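Local coordinates for BRO1 protein (Saccharomyces cerevisiae, PDB 1ZB1), which acts as an endosomal adapter that concentrates and sorts multivesicular-body cargo and recruits the DOA4 deubiquitinase, the part described here being its Bro1 domain, at residues E143-S148 with F194-L199; C186-Q191 with C219-K224; L210-S215 with D336-L341; Y255-A260 with D281-Q286. All coordinates share one frame; numbering follows the deposited sequence.

Contact 1 of 4, residues E143-S148 with F194-L199; sequences EDYKNS and FVLKLL
Two lysine tips converge on a single carboxylate oxygen where the start of helix 146-165 meets the end of helix 176-198. Lys197 runs extended from its helix, with CG anti to its backbone N (chi1 176°), and bends only at the last torsion. Its chain lies alongside Asp144, both side chains pointing the same way, and Lys197 NZ reaches Asp144 OD2 at 2.6 Å, using the anti lone pair of that oxygen. A weak 3.4 Å bond from Lys197 NZ to Asp144 O adds a second hold. The Asp144 carboxylate takes the crowded position between backbone N and carbonyl carbon (chi1 69°). Lys146 comes to it from its own segment: bent at its last two torsions, its chain curls back to place Lys146 NZ also 2.6 Å from Asp144 OD2. Lys146 NZ and Lys197 NZ are then 4.1 Å apart, a repulsion that the shared carboxylate probably offsets. Next to this cluster the buried Tyr145 side chain, CG anti to its carbonyl carbon, brings its ring to the other helix, CE1 3.4 Å from Leu196 CB and its edge meeting Lys197 N in the ring plane, CD1 and N 3.7 Å apart. Tyr145 is also the N-cap of helix 146-165. Asp144, Lys146 and Lys197 form a salt-bridge network tying the start of that helix to the last turn of helix 176-198, the next in the Bro1 domain.

Contact 2 of 4, residues C186-Q191 with C219-K224; sequences CHAEAQ and CNLFQK
Ala188 lies at the centre, its methyl pressed against Phe222 on one side and Leu221 on another. Ala188 CB sits almost exactly over the middle of the Phe222 ring, 3.6 Å from the centroid and 7° off the normal, a CH-pi contact, while the same methyl is 3.7 Å from Leu221 CB. Leu221 then crosses His187 and Gln191 at about right angles. Its CD2 methyl rests over one face of the imidazole, toward the rim and 4.1 Å from the centroid of the His187 ring, and is 3.5 Å from Gln191 CB. The torsions of Leu221 are off the usual staggered positions, chi2 (18°) being close to eclipsed.

The polar ends are fixed from farther out. His187 NE2 is hydrogen-bonded to Asp342 OD1, and its ring stacks with Phe156. A water 2.8 Å from His187 ND1 also accepts from Lys224 NZ, bridging the helices at the margin. Gln191 is anchored at both ends of its amide, to Ala343 N and Leu214 O.

The helix axes run antiparallel, at 160° and 8.7 Å apart, and this buried pairing of helices 176-198 and 208-230 lies between helix 146-165, which packs on Cys186 and Glu189, and helix 242-269, which packs on Cys219 and Phe222.

Contact 3 of 4, residues L210-S215 with D336-L341; sequences LISKLS and DSIKAL
This is a loop-on-helix contact: the irregular segment 336-341, from the connection between helices 303-322 and 349-371, drapes along one turn of helix 208-230. One backbone bond pins it, Leu341 N donating to Lys213 O at 3.1 Å and 153°. The donor stands well above the carbonyl plane, and Ala340 CA lies 3.5 Å from the same Lys213 O in a CA-H...O contact. The Lys213 side chain, with CG anti to its carbonyl carbon and a bend at chi3, wraps its methylene groups round the Lys339 carbonyl, CE coming within 3.2 Å of Lys339 O. That oxygen is buried here without a polar partner. Its cover is therefore aliphatic rather than a hydrogen bond.

On one side of the bond Leu341, with CG anti to its backbone N, lies alongside Leu214, the tips Leu341 CD2 and Leu214 CD2 being 3.8 Å apart. The same Leu341 CD2 is 4.0 Å from Leu210 CD2, where the two side chains cross obliquely. At the far end Ile338 turns its CG2 branch against the Ser212 hydroxyl, 3.4 Å from Ser212 OG.

Helix 208-230 is thus held between three partners here. Helix 176-198 meets Leu210 and Leu214 through Phe194, Val195 and Leu198; helix 242-269 accompanies Ser212, whose O accepts from Ser259 OG; and the loop covers Lys213, with Ile338 also reaching Ser259.

Contact 4 of 4, residues Y255-A260 with D281-Q286; sequences YKSLSA and DFSMQQ
Hydrogen bonding carries the centre, through a reciprocal pair of serines. Ser283 OG donates to Ser257 O at 2.8 Å, and Ser257 OG donates back to Ser283 O at 2.9 Å. In both residues the hydroxyl is anti to the backbone N (chi1 171° for Ser257), beside its own carbonyl carbon, and each donor approaches above the plane of the carbonyl it meets. The two hydroxyls stand 3.1 Å from each other, in a nearly two-fold arrangement that satisfies both buried side chains against main-chain oxygens of the facing helix. The amide of Gln286 is anchored by His253 ND1, which bonds to OE1.

Apolar contacts flank the pair. Ala260 CB meets the edge of the Phe282 ring, 3.6 Å from CD2. On the outer side the bent chain of Lys256 crosses Gln286 obliquely, Lys256 CG lying 3.5 Å from Gln286 CG, and that Gln286 methylene also sits over one face of the Phe282 ring, toward its rim.

Small residues at the interface let the helices come close: Ser257 CA and Ser283 CA are 4.3 Å apart, and the axes approach to 7.8 Å at an angle of 165°. Helices 242-269 and 275-290, consecutive in the chain, so form a tightly packed antiparallel helical hairpin, the kind of unit from which TPR-like helical arrays are built.

The four contacts trace a path through consecutive helices of the Bro1 domain. Contacts 1 and 2 share helix 176-198, their centres about 15 Å apart, and contacts 2 and 3 share helix 208-230, about 14 Å apart. Helix 242-269, which carries contact 4, packs beside the helix of contact 3, with centres about 12 Å apart. Along the chain the segments of contacts 1 and 2 alternate, as do those of 2 and 3, while contact 1 closes before contacts 3 and 4 open; contact 4 falls within the long span of contact 3. So five successive helices, from 146-165 to 275-290, pack side by side in sequence order, with the loop before helix 349-371 laid back across helix 208-230.

Contact 1 of 4, residues E143-S148 with F194-L199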
loop_
_atom_site.group_PDB
_atom_site.type_symbol
_atom_site.label_atom_id
_atom_site.label_comp_id
_atom_site.label_asym_id
_atom_site.label_seq_id
_atom_site.Cartn_x
_atom_site.Cartn_y
_atom_site.Cartn_z
ATOM N N GLU A 143 -2.647 -14.276 11.118
ATOM C CA GLU A 143 -3.984 -14.845 11.007
ATOM C C GLU A 143 -4.223 -15.407 9.612
ATOM O O GLU A 143 -3.276 -15.685 8.875
ATOM C CB GLU A 143 -5.053 -13.797 11.329
ATOM C CG GLU A 143 -5.082 -13.355 12.783
ATOM C CD GLU A 143 -3.948 -12.414 13.130
ATOM O OE1 GLU A 143 -3.953 -11.270 12.623
ATOM O OE2 GLU A 143 -3.054 -12.818 13.905
ATOM N N ASP A 144 -5.495 -15.564 9.255
ATOM C CA ASP A 144 -5.878 -16.105 7.953
ATOM C C ASP A 144 -5.820 -15.052 6.846
ATOM O O ASP A 144 -6.547 -15.145 5.854
ATOM C CB ASP A 144 -7.292 -16.681 8.027
ATOM C CG ASP A 144 -8.344 -15.607 8.206
ATOM O OD1 ASP A 144 -8.222 -14.808 9.157
ATOM O OD2 ASP A 144 -9.293 -15.563 7.395
ATOM N N TYR A 145 -4.961 -14.053 7.029
ATOM C CA TYR A 145 -4.787 -12.978 6.052
ATOM C C TYR A 145 -5.930 -11.972 6.022
ATOM O O TYR A 145 -5.784 -10.887 5.469
ATOM C CB TYR A 145 -4.588 -13.563 4.648
ATOM C CG TYR A 145 -3.277 -14.299 4.469
ATOM C CD1 TYR A 145 -3.132 -15.273 3.484
ATOM C CD2 TYR A 145 -2.179 -14.020 5.283
ATOM C CE1 TYR A 145 -1.926 -15.957 3.315
ATOM C CE2 TYR A 145 -0.969 -14.697 5.121
ATOM C CZ TYR A 145 -0.853 -15.663 4.137
ATOM O OH TYR A 145 0.334 -16.336 3.976
ATOM N N LYS A 146 -7.065 -12.329 6.617
ATOM C CA LYS A 146 -8.227 -11.443 6.641
ATOM C C LYS A 146 -7.888 -10.013 7.091
ATOM O O LYS A 146 -8.187 -9.038 6.387
ATOM C CB LYS A 146 -9.306 -12.031 7.559
ATOM C CG LYS A 146 -10.522 -11.139 7.751
ATOM C CD LYS A 146 -11.488 -11.710 8.789
ATOM C CE LYS A 146 -12.243 -12.927 8.268
ATOM N NZ LYS A 146 -11.358 -14.069 7.902
ATOM N N ASN A 147 -7.270 -9.894 8.261
ATOM C CA ASN A 147 -6.908 -8.588 8.809
ATOM C C ASN A 147 -5.862 -7.865 7.959
ATOM O O ASN A 147 -5.977 -6.666 7.702
ATOM C CB ASN A 147 -6.368 -8.745 10.232
ATOM C CG ASN A 147 -5.948 -7.420 10.839
ATOM O OD1 ASN A 147 -6.770 -6.692 11.395
ATOM N ND2 ASN A 147 -4.665 -7.089 10.712
ATOM N N SER A 148 -4.837 -8.595 7.541
ATOM C CA SER A 148 -3.775 -8.016 6.726
ATOM C C SER A 148 -4.304 -7.482 5.403
ATOM O O SER A 148 -3.854 -6.444 4.925
ATOM C CB SER A 148 -2.687 -9.058 6.464
ATOM O OG SER A 148 -2.066 -9.431 7.678
ATOM N N PHE A 194 -4.919 -12.265 -0.945
ATOM C CA PHE A 194 -6.240 -12.862 -1.145
ATOM C C PHE A 194 -6.074 -14.219 -1.833
ATOM O O PHE A 194 -6.730 -15.202 -1.469
ATOM C CB PHE A 194 -7.119 -11.946 -2.000
ATOM C CG PHE A 194 -8.550 -12.402 -2.099
ATOM C CD1 PHE A 194 -9.409 -12.277 -1.011
ATOM C CD2 PHE A 194 -9.034 -12.976 -3.268
ATOM C CE1 PHE A 194 -10.734 -12.719 -1.086
ATOM C CE2 PHE A 194 -10.357 -13.422 -3.356
ATOM C CZ PHE A 194 -11.205 -13.292 -2.261
ATOM N N VAL A 195 -5.196 -14.266 -2.832
ATOM C CA VAL A 195 -4.923 -15.509 -3.550
ATOM C C VAL A 195 -4.355 -16.544 -2.576
ATOM O O VAL A 195 -4.830 -17.679 -2.514
ATOM C CB VAL A 195 -3.899 -15.292 -4.686
ATOM C CG1 VAL A 195 -3.458 -16.635 -5.253
ATOM C CG2 VAL A 195 -4.514 -14.439 -5.784
ATOM N N LEU A 196 -3.336 -16.144 -1.819
ATOM C CA LEU A 196 -2.711 -17.037 -0.850
ATOM C C LEU A 196 -3.731 -17.583 0.141
ATOM O O LEU A 196 -3.629 -18.730 0.585
ATOM C CB LEU A 196 -1.592 -16.312 -0.095
ATOM C CG LEU A 196 -0.194 -16.334 -0.722
ATOM C CD1 LEU A 196 -0.256 -15.870 -2.154
ATOM C CD2 LEU A 196 0.745 -15.444 0.085
ATOM N N LYS A 197 -4.715 -16.760 0.487
ATOM C CA LYS A 197 -5.752 -17.176 1.423
ATOM C C LYS A 197 -6.586 -18.333 0.870
ATOM O O LYS A 197 -6.764 -19.347 1.541
ATOM C CB LYS A 197 -6.673 -16.001 1.756
ATOM C CG LYS A 197 -7.845 -16.377 2.649
ATOM C CD LYS A 197 -8.746 -15.184 2.925
ATOM C CE LYS A 197 -9.980 -15.603 3.710
ATOM N NZ LYS A 197 -9.618 -16.318 4.966
ATOM N N LEU A 198 -7.096 -18.182 -0.349
ATOM C CA LEU A 198 -7.912 -19.233 -0.950
ATOM C C LEU A 198 -7.137 -20.533 -1.114
ATOM O O LEU A 198 -7.718 -21.619 -1.072
ATOM C CB LEU A 198 -8.461 -18.790 -2.309
ATOM C CG LEU A 198 -9.423 -17.597 -2.329
ATOM C CD1 LEU A 198 -10.137 -17.573 -3.665
ATOM C CD2 LEU A 198 -10.440 -17.705 -1.201
ATOM N N LEU A 199 -5.826 -20.421 -1.301
ATOM C CA LEU A 199 -4.976 -21.595 -1.460
ATOM C C LEU A 199 -4.787 -22.320 -0.131
ATOM O O LEU A 199 -4.218 -23.409 -0.088
ATOM C CB LEU A 199 -3.619 -21.189 -2.045
ATOM C CG LEU A 199 -3.535 -21.082 -3.575
ATOM C CD1 LEU A 199 -4.710 -20.286 -4.122
ATOM C CD2 LEU A 199 -2.217 -20.437 -3.964
#

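Contact 2 of 4, residues C186-Q191 with C219-K224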
loop_
_atom_site.group_PDB
_atom_site.type_symbol
_atom_site.label_atom_id
_atom_site.label_comp_id
_atom_site.label_asym_id
_atom_site.label_seq_id
_atom_site.Cartn_x
_atom_site.Cartn_y
_atom_site.Cartn_z
ATOM N N CYS A 186 0.436 -1.442 -2.588
ATOM C CA CYS A 186 -0.513 -1.910 -1.581
ATOM C C CYS A 186 -1.675 -2.692 -2.195
ATOM O O CYS A 186 -2.106 -3.712 -1.642
ATOM C CB CYS A 186 -1.047 -0.733 -0.759
ATOM S SG CYS A 186 0.217 0.109 0.244
ATOM N N HIS A 187 -2.181 -2.222 -3.331
ATOM C CA HIS A 187 -3.274 -2.911 -4.006
ATOM C C HIS A 187 -2.787 -4.294 -4.464
ATOM O O HIS A 187 -3.454 -5.313 -4.239
ATOM C CB HIS A 187 -3.750 -2.092 -5.212
ATOM C CG HIS A 187 -4.972 -2.645 -5.878
ATOM N ND1 HIS A 187 -5.533 -2.070 -6.998
ATOM C CD2 HIS A 187 -5.739 -3.723 -5.584
ATOM C CE1 HIS A 187 -6.590 -2.771 -7.368
ATOM N NE2 HIS A 187 -6.737 -3.779 -6.528
ATOM N N ALA A 188 -1.620 -4.329 -5.097
ATOM C CA ALA A 188 -1.059 -5.588 -5.574
ATOM C C ALA A 188 -0.868 -6.586 -4.433
ATOM O O ALA A 188 -1.217 -7.758 -4.572
ATOM C CB ALA A 188 0.279 -5.343 -6.286
ATOM N N GLU A 189 -0.320 -6.123 -3.309
ATOM C CA GLU A 189 -0.083 -7.001 -2.164
ATOM C C GLU A 189 -1.385 -7.501 -1.545
ATOM O O GLU A 189 -1.470 -8.654 -1.114
ATOM C CB GLU A 189 0.768 -6.300 -1.098
ATOM C CG GLU A 189 2.187 -5.970 -1.559
ATOM C CD GLU A 189 3.055 -5.405 -0.451
ATOM O OE1 GLU A 189 2.504 -4.774 0.477
ATOM O OE2 GLU A 189 4.293 -5.579 -0.510
ATOM N N ALA A 190 -2.398 -6.639 -1.495
ATOM C CA ALA A 190 -3.686 -7.043 -0.940
ATOM C C ALA A 190 -4.264 -8.190 -1.784
ATOM O O ALA A 190 -4.710 -9.205 -1.243
ATOM C CB ALA A 190 -4.650 -5.855 -0.920
ATOM N N GLN A 191 -4.248 -8.019 -3.103
ATOM C CA GLN A 191 -4.751 -9.036 -4.037
ATOM C C GLN A 191 -3.941 -10.323 -3.863
ATOM O O GLN A 191 -4.498 -11.420 -3.800
ATOM C CB GLN A 191 -4.620 -8.533 -5.483
ATOM C CG GLN A 191 -5.048 -9.529 -6.584
ATOM C CD GLN A 191 -6.549 -9.793 -6.603
ATOM O OE1 GLN A 191 -7.336 -8.971 -6.142
ATOM N NE2 GLN A 191 -6.950 -10.939 -7.156
ATOM N N CYS A 219 -0.977 -10.606 -11.180
ATOM C CA CYS A 219 0.054 -10.345 -12.173
ATOM C C CYS A 219 -0.126 -8.947 -12.759
ATOM O O CYS A 219 0.815 -8.154 -12.781
ATOM C CB CYS A 219 -0.014 -11.388 -13.297
ATOM S SG CYS A 219 0.892 -10.904 -14.786
ATOM N N ASN A 220 -1.335 -8.641 -13.222
ATOM C CA ASN A 220 -1.602 -7.331 -13.813
ATOM C C ASN A 220 -1.282 -6.183 -12.849
ATOM O O ASN A 220 -0.754 -5.152 -13.255
ATOM C CB ASN A 220 -3.061 -7.223 -14.276
ATOM C CG ASN A 220 -3.402 -8.206 -15.396
ATOM O OD1 ASN A 220 -2.533 -8.618 -16.169
ATOM N ND2 ASN A 220 -4.676 -8.569 -15.494
ATOM N N LEU A 221 -1.610 -6.365 -11.575
ATOM C CA LEU A 221 -1.339 -5.342 -10.572
ATOM C C LEU A 221 0.165 -5.089 -10.404
ATOM O O LEU A 221 0.610 -3.938 -10.358
ATOM C CB LEU A 221 -1.965 -5.752 -9.236
ATOM C CG LEU A 221 -3.351 -5.198 -8.871
ATOM C CD1 LEU A 221 -4.075 -4.664 -10.095
ATOM C CD2 LEU A 221 -4.157 -6.291 -8.182
ATOM N N PHE A 222 0.954 -6.151 -10.305
ATOM C CA PHE A 222 2.394 -5.965 -10.164
ATOM C C PHE A 222 2.977 -5.416 -11.469
ATOM O O PHE A 222 4.025 -4.775 -11.467
ATOM C CB PHE A 222 3.066 -7.278 -9.747
ATOM C CG PHE A 222 2.985 -7.543 -8.266
ATOM C CD1 PHE A 222 3.707 -6.756 -7.366
ATOM C CD2 PHE A 222 2.162 -8.550 -7.765
ATOM C CE1 PHE A 222 3.610 -6.968 -5.986
ATOM C CE2 PHE A 222 2.056 -8.772 -6.390
ATOM C CZ PHE A 222 2.782 -7.978 -5.497
ATOM N N GLN A 223 2.274 -5.651 -12.575
ATOM C CA GLN A 223 2.693 -5.154 -13.888
ATOM C C GLN A 223 2.706 -3.617 -13.845
ATOM O O GLN A 223 3.545 -2.975 -14.472
ATOM C CB GLN A 223 1.709 -5.643 -14.960
ATOM C CG GLN A 223 2.022 -5.221 -16.391
ATOM C CD GLN A 223 3.323 -5.798 -16.907
ATOM O OE1 GLN A 223 4.397 -5.237 -16.683
ATOM N NE2 GLN A 223 3.237 -6.935 -17.590
ATOM N N LYS A 224 1.771 -3.038 -13.098
ATOM C CA LYS A 224 1.678 -1.583 -12.956
ATOM C C LYS A 224 2.910 -1.011 -12.261
ATOM O O LYS A 224 3.433 0.028 -12.665
ATOM C CB LYS A 224 0.445 -1.191 -12.138
ATOM C CG LYS A 224 -0.897 -1.386 -12.813
ATOM C CD LYS A 224 -1.998 -0.879 -11.879
ATOM C CE LYS A 224 -3.393 -1.043 -12.470
ATOM N NZ LYS A 224 -4.435 -0.617 -11.482
HETATM O O HOH W 1 -3.479 -0.805 -8.383
#

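Contact 3 of 4, residues L210-S215 with D336-L341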
loop_
_atom_site.group_PDB
_atom_site.type_symbol
_atom_site.label_atom_id
_atom_site.label_comp_id
_atom_site.label_asym_id
_atom_site.label_seq_id
_atom_site.Cartn_x
_atom_site.Cartn_y
_atom_site.Cartn_z
ATOM N N LEU A 210 -11.284 -20.122 -10.498
ATOM C CA LEU A 210 -11.221 -18.960 -9.610
ATOM C C LEU A 210 -9.775 -18.530 -9.351
ATOM O O LEU A 210 -9.404 -17.377 -9.591
ATOM C CB LEU A 210 -11.888 -19.286 -8.269
ATOM C CG LEU A 210 -12.648 -18.202 -7.488
ATOM C CD1 LEU A 210 -12.622 -18.573 -6.013
ATOM C CD2 LEU A 210 -12.037 -16.834 -7.691
ATOM N N ILE A 211 -8.968 -19.461 -8.849
ATOM C CA ILE A 211 -7.567 -19.186 -8.551
ATOM C C ILE A 211 -6.874 -18.593 -9.772
ATOM O O ILE A 211 -6.134 -17.616 -9.660
ATOM C CB ILE A 211 -6.829 -20.474 -8.097
ATOM C CG1 ILE A 211 -7.300 -20.883 -6.697
ATOM C CG2 ILE A 211 -5.322 -20.239 -8.048
ATOM C CD1 ILE A 211 -8.762 -21.190 -6.600
ATOM N N SER A 212 -7.137 -19.173 -10.940
ATOM C CA SER A 212 -6.545 -18.696 -12.183
ATOM C C SER A 212 -6.853 -17.219 -12.454
ATOM O O SER A 212 -5.955 -16.435 -12.774
ATOM C CB SER A 212 -7.043 -19.541 -13.357
ATOM O OG SER A 212 -6.534 -19.047 -14.579
ATOM N N LYS A 213 -8.124 -16.849 -12.327
ATOM C CA LYS A 213 -8.550 -15.471 -12.569
ATOM C C LYS A 213 -7.949 -14.499 -11.554
ATOM O O LYS A 213 -7.499 -13.414 -11.921
ATOM C CB LYS A 213 -10.082 -15.384 -12.527
ATOM C CG LYS A 213 -10.758 -16.398 -13.436
ATOM C CD LYS A 213 -12.276 -16.378 -13.323
ATOM C CE LYS A 213 -12.879 -15.227 -14.102
ATOM N NZ LYS A 213 -14.350 -15.404 -14.252
ATOM N N LEU A 214 -7.951 -14.890 -10.283
ATOM C CA LEU A 214 -7.402 -14.053 -9.220
ATOM C C LEU A 214 -5.894 -13.894 -9.378
ATOM O O LEU A 214 -5.338 -12.833 -9.082
ATOM C CB LEU A 214 -7.712 -14.665 -7.850
ATOM C CG LEU A 214 -9.189 -14.672 -7.444
ATOM C CD1 LEU A 214 -9.379 -15.514 -6.203
ATOM C CD2 LEU A 214 -9.657 -13.243 -7.216
ATOM N N SER A 215 -5.238 -14.957 -9.840
ATOM C CA SER A 215 -3.801 -14.935 -10.049
ATOM C C SER A 215 -3.467 -14.001 -11.195
ATOM O O SER A 215 -2.480 -13.276 -11.139
ATOM C CB SER A 215 -3.278 -16.339 -10.363
ATOM O OG SER A 215 -3.306 -17.157 -9.209
ATOM N N ASP A 336 -5.420 -13.645 -23.345
ATOM C CA ASP A 336 -6.626 -12.989 -22.853
ATOM C C ASP A 336 -7.764 -13.985 -22.673
ATOM O O ASP A 336 -8.923 -13.601 -22.515
ATOM C CB ASP A 336 -7.052 -11.869 -23.807
ATOM C CG ASP A 336 -6.094 -10.691 -23.781
ATOM O OD1 ASP A 336 -6.324 -9.712 -24.524
ATOM O OD2 ASP A 336 -5.110 -10.742 -23.012
ATOM N N SER A 337 -7.421 -15.268 -22.702
ATOM C CA SER A 337 -8.402 -16.327 -22.514
ATOM C C SER A 337 -8.725 -16.376 -21.024
ATOM O O SER A 337 -9.806 -16.810 -20.622
ATOM C CB SER A 337 -7.829 -17.671 -22.972
ATOM O OG SER A 337 -8.764 -18.718 -22.795
ATOM N N ILE A 338 -7.771 -15.926 -20.213
ATOM C CA ILE A 338 -7.938 -15.888 -18.764
ATOM C C ILE A 338 -8.383 -14.481 -18.391
ATOM O O ILE A 338 -7.648 -13.517 -18.596
ATOM C CB ILE A 338 -6.619 -16.199 -18.031
ATOM C CG1 ILE A 338 -6.071 -17.551 -18.494
ATOM C CG2 ILE A 338 -6.857 -16.219 -16.527
ATOM C CD1 ILE A 338 -4.743 -17.927 -17.866
ATOM N N LYS A 339 -9.586 -14.373 -17.840
ATOM C CA LYS A 339 -10.155 -13.086 -17.454
ATOM C C LYS A 339 -9.876 -12.736 -15.990
ATOM O O LYS A 339 -10.457 -13.319 -15.073
ATOM C CB LYS A 339 -11.657 -13.112 -17.722
ATOM C CG LYS A 339 -11.991 -13.567 -19.136
ATOM C CD LYS A 339 -13.442 -13.988 -19.267
ATOM C CE LYS A 339 -13.708 -14.609 -20.631
ATOM N NZ LYS A 339 -15.098 -15.138 -20.745
ATOM N N ALA A 340 -8.987 -11.770 -15.789
ATOM C CA ALA A 340 -8.588 -11.327 -14.454
ATOM C C ALA A 340 -9.742 -10.903 -13.548
ATOM O O ALA A 340 -10.720 -10.307 -14.002
ATOM C CB ALA A 340 -7.580 -10.186 -14.573
ATOM N N LEU A 341 -9.611 -11.215 -12.261
ATOM C CA LEU A 341 -10.618 -10.860 -11.268
ATOM C C LEU A 341 -9.970 -10.116 -10.094
ATOM O O LEU A 341 -9.262 -10.718 -9.286
ATOM C CB LEU A 341 -11.323 -12.116 -10.750
ATOM C CG LEU A 341 -12.413 -11.879 -9.698
ATOM C CD1 LEU A 341 -13.542 -11.081 -10.315
ATOM C CD2 LEU A 341 -12.930 -13.207 -9.162
#

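Contact 4 of 4, residues Y255-A260 with D281-Q286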
loop_
_atom_site.group_PDB
_atom_site.type_symbol
_atom_site.label_atom_id
_atom_site.label_comp_id
_atom_site.label_asym_id
_atom_site.label_seq_id
_atom_site.Cartn_x
_atom_site.Cartn_y
_atom_site.Cartn_z
ATOM N N TYR A 255 3.099 -14.992 -10.913
ATOM C CA TYR A 255 1.652 -15.084 -10.837
ATOM C C TYR A 255 1.029 -15.333 -12.204
ATOM O O TYR A 255 -0.032 -15.945 -12.306
ATOM C CB TYR A 255 1.088 -13.845 -10.126
ATOM C CG TYR A 255 1.298 -13.972 -8.629
ATOM C CD1 TYR A 255 0.667 -14.988 -7.911
ATOM C CD2 TYR A 255 2.196 -13.149 -7.946
ATOM C CE1 TYR A 255 0.928 -15.191 -6.556
ATOM C CE2 TYR A 255 2.463 -13.345 -6.587
ATOM C CZ TYR A 255 1.827 -14.369 -5.901
ATOM O OH TYR A 255 2.100 -14.596 -4.569
ATOM N N LYS A 256 1.701 -14.889 -13.258
ATOM C CA LYS A 256 1.200 -15.148 -14.601
ATOM C C LYS A 256 1.311 -16.664 -14.813
ATOM O O LYS A 256 0.422 -17.294 -15.390
ATOM C CB LYS A 256 2.047 -14.416 -15.643
ATOM C CG LYS A 256 1.689 -14.768 -17.072
ATOM C CD LYS A 256 1.123 -13.581 -17.825
ATOM C CE LYS A 256 2.149 -12.465 -17.973
ATOM N NZ LYS A 256 1.610 -11.354 -18.807
ATOM N N SER A 257 2.406 -17.241 -14.327
ATOM C CA SER A 257 2.643 -18.679 -14.435
ATOM C C SER A 257 1.586 -19.455 -13.655
ATOM O O SER A 257 1.015 -20.425 -14.159
ATOM C CB SER A 257 4.028 -19.038 -13.884
ATOM O OG SER A 257 4.194 -20.448 -13.800
ATOM N N LEU A 258 1.338 -19.020 -12.424
ATOM C CA LEU A 258 0.361 -19.667 -11.557
ATOM C C LEU A 258 -1.024 -19.639 -12.193
ATOM O O LEU A 258 -1.804 -20.584 -12.055
ATOM C CB LEU A 258 0.319 -18.963 -10.198
ATOM C CG LEU A 258 -0.237 -19.786 -9.036
ATOM C CD1 LEU A 258 0.715 -20.942 -8.753
ATOM C CD2 LEU A 258 -0.389 -18.909 -7.796
ATOM N N SER A 259 -1.319 -18.547 -12.889
ATOM C CA SER A 259 -2.606 -18.375 -13.552
ATOM C C SER A 259 -2.784 -19.386 -14.687
ATOM O O SER A 259 -3.830 -20.027 -14.807
ATOM C CB SER A 259 -2.713 -16.957 -14.112
ATOM O OG SER A 259 -3.963 -16.761 -14.735
ATOM N N ALA A 260 -1.759 -19.514 -15.524
ATOM C CA ALA A 260 -1.789 -20.443 -16.648
ATOM C C ALA A 260 -1.892 -21.880 -16.146
ATOM O O ALA A 260 -2.616 -22.694 -16.713
ATOM C CB ALA A 260 -0.535 -20.272 -17.500
ATOM N N ASP A 281 2.474 -25.427 -20.951
ATOM C CA ASP A 281 3.668 -25.058 -21.698
ATOM C C ASP A 281 3.942 -23.588 -21.386
ATOM O O ASP A 281 5.049 -23.219 -20.992
ATOM C CB ASP A 281 3.404 -25.239 -23.197
ATOM C CG ASP A 281 4.676 -25.355 -24.008
ATOM O OD1 ASP A 281 5.478 -24.396 -24.017
ATOM O OD2 ASP A 281 4.872 -26.413 -24.643
ATOM N N PHE A 282 2.914 -22.758 -21.555
ATOM C CA PHE A 282 3.016 -21.327 -21.296
ATOM C C PHE A 282 3.384 -21.056 -19.842
ATOM O O PHE A 282 4.196 -20.173 -19.554
ATOM C CB PHE A 282 1.692 -20.634 -21.622
ATOM C CG PHE A 282 1.696 -19.159 -21.341
ATOM C CD1 PHE A 282 2.488 -18.295 -22.094
ATOM C CD2 PHE A 282 0.909 -18.630 -20.322
ATOM C CE1 PHE A 282 2.497 -16.924 -21.835
ATOM C CE2 PHE A 282 0.910 -17.261 -20.054
ATOM C CZ PHE A 282 1.706 -16.407 -20.813
ATOM N N SER A 283 2.784 -21.816 -18.933
ATOM C CA SER A 283 3.052 -21.664 -17.511
ATOM C C SER A 283 4.538 -21.854 -17.212
ATOM O O SER A 283 5.144 -21.057 -16.494
ATOM C CB SER A 283 2.237 -22.678 -16.710
ATOM O OG SER A 283 2.459 -22.526 -15.318
ATOM N N MET A 284 5.119 -22.916 -17.763
ATOM C CA MET A 284 6.532 -23.213 -17.562
ATOM C C MET A 284 7.404 -22.064 -18.062
ATOM O O MET A 284 8.389 -21.707 -17.422
ATOM C CB MET A 284 6.920 -24.503 -18.294
ATOM C CG MET A 284 8.379 -24.914 -18.101
ATOM S SD MET A 284 8.769 -25.386 -16.399
ATOM C CE MET A 284 9.452 -23.898 -15.759
ATOM N N GLN A 285 7.041 -21.504 -19.211
ATOM C CA GLN A 285 7.776 -20.386 -19.794
ATOM C C GLN A 285 7.853 -19.235 -18.790
ATOM O O GLN A 285 8.934 -18.746 -18.466
ATOM C CB GLN A 285 7.077 -19.900 -21.068
ATOM C CG GLN A 285 7.119 -20.879 -22.235
ATOM C CD GLN A 285 6.267 -20.418 -23.411
ATOM O OE1 GLN A 285 6.358 -19.270 -23.847
ATOM N NE2 GLN A 285 5.434 -21.316 -23.931
ATOM N N GLN A 286 6.689 -18.814 -18.303
ATOM C CA GLN A 286 6.601 -17.725 -17.344
ATOM C C GLN A 286 7.371 -18.003 -16.061
ATOM O O GLN A 286 8.044 -17.117 -15.537
ATOM C CB GLN A 286 5.136 -17.431 -17.029
ATOM C CG GLN A 286 4.408 -16.750 -18.170
ATOM C CD GLN A 286 5.071 -15.444 -18.569
ATOM O OE1 GLN A 286 5.328 -14.580 -17.725
ATOM N NE2 GLN A 286 5.348 -15.289 -19.857
#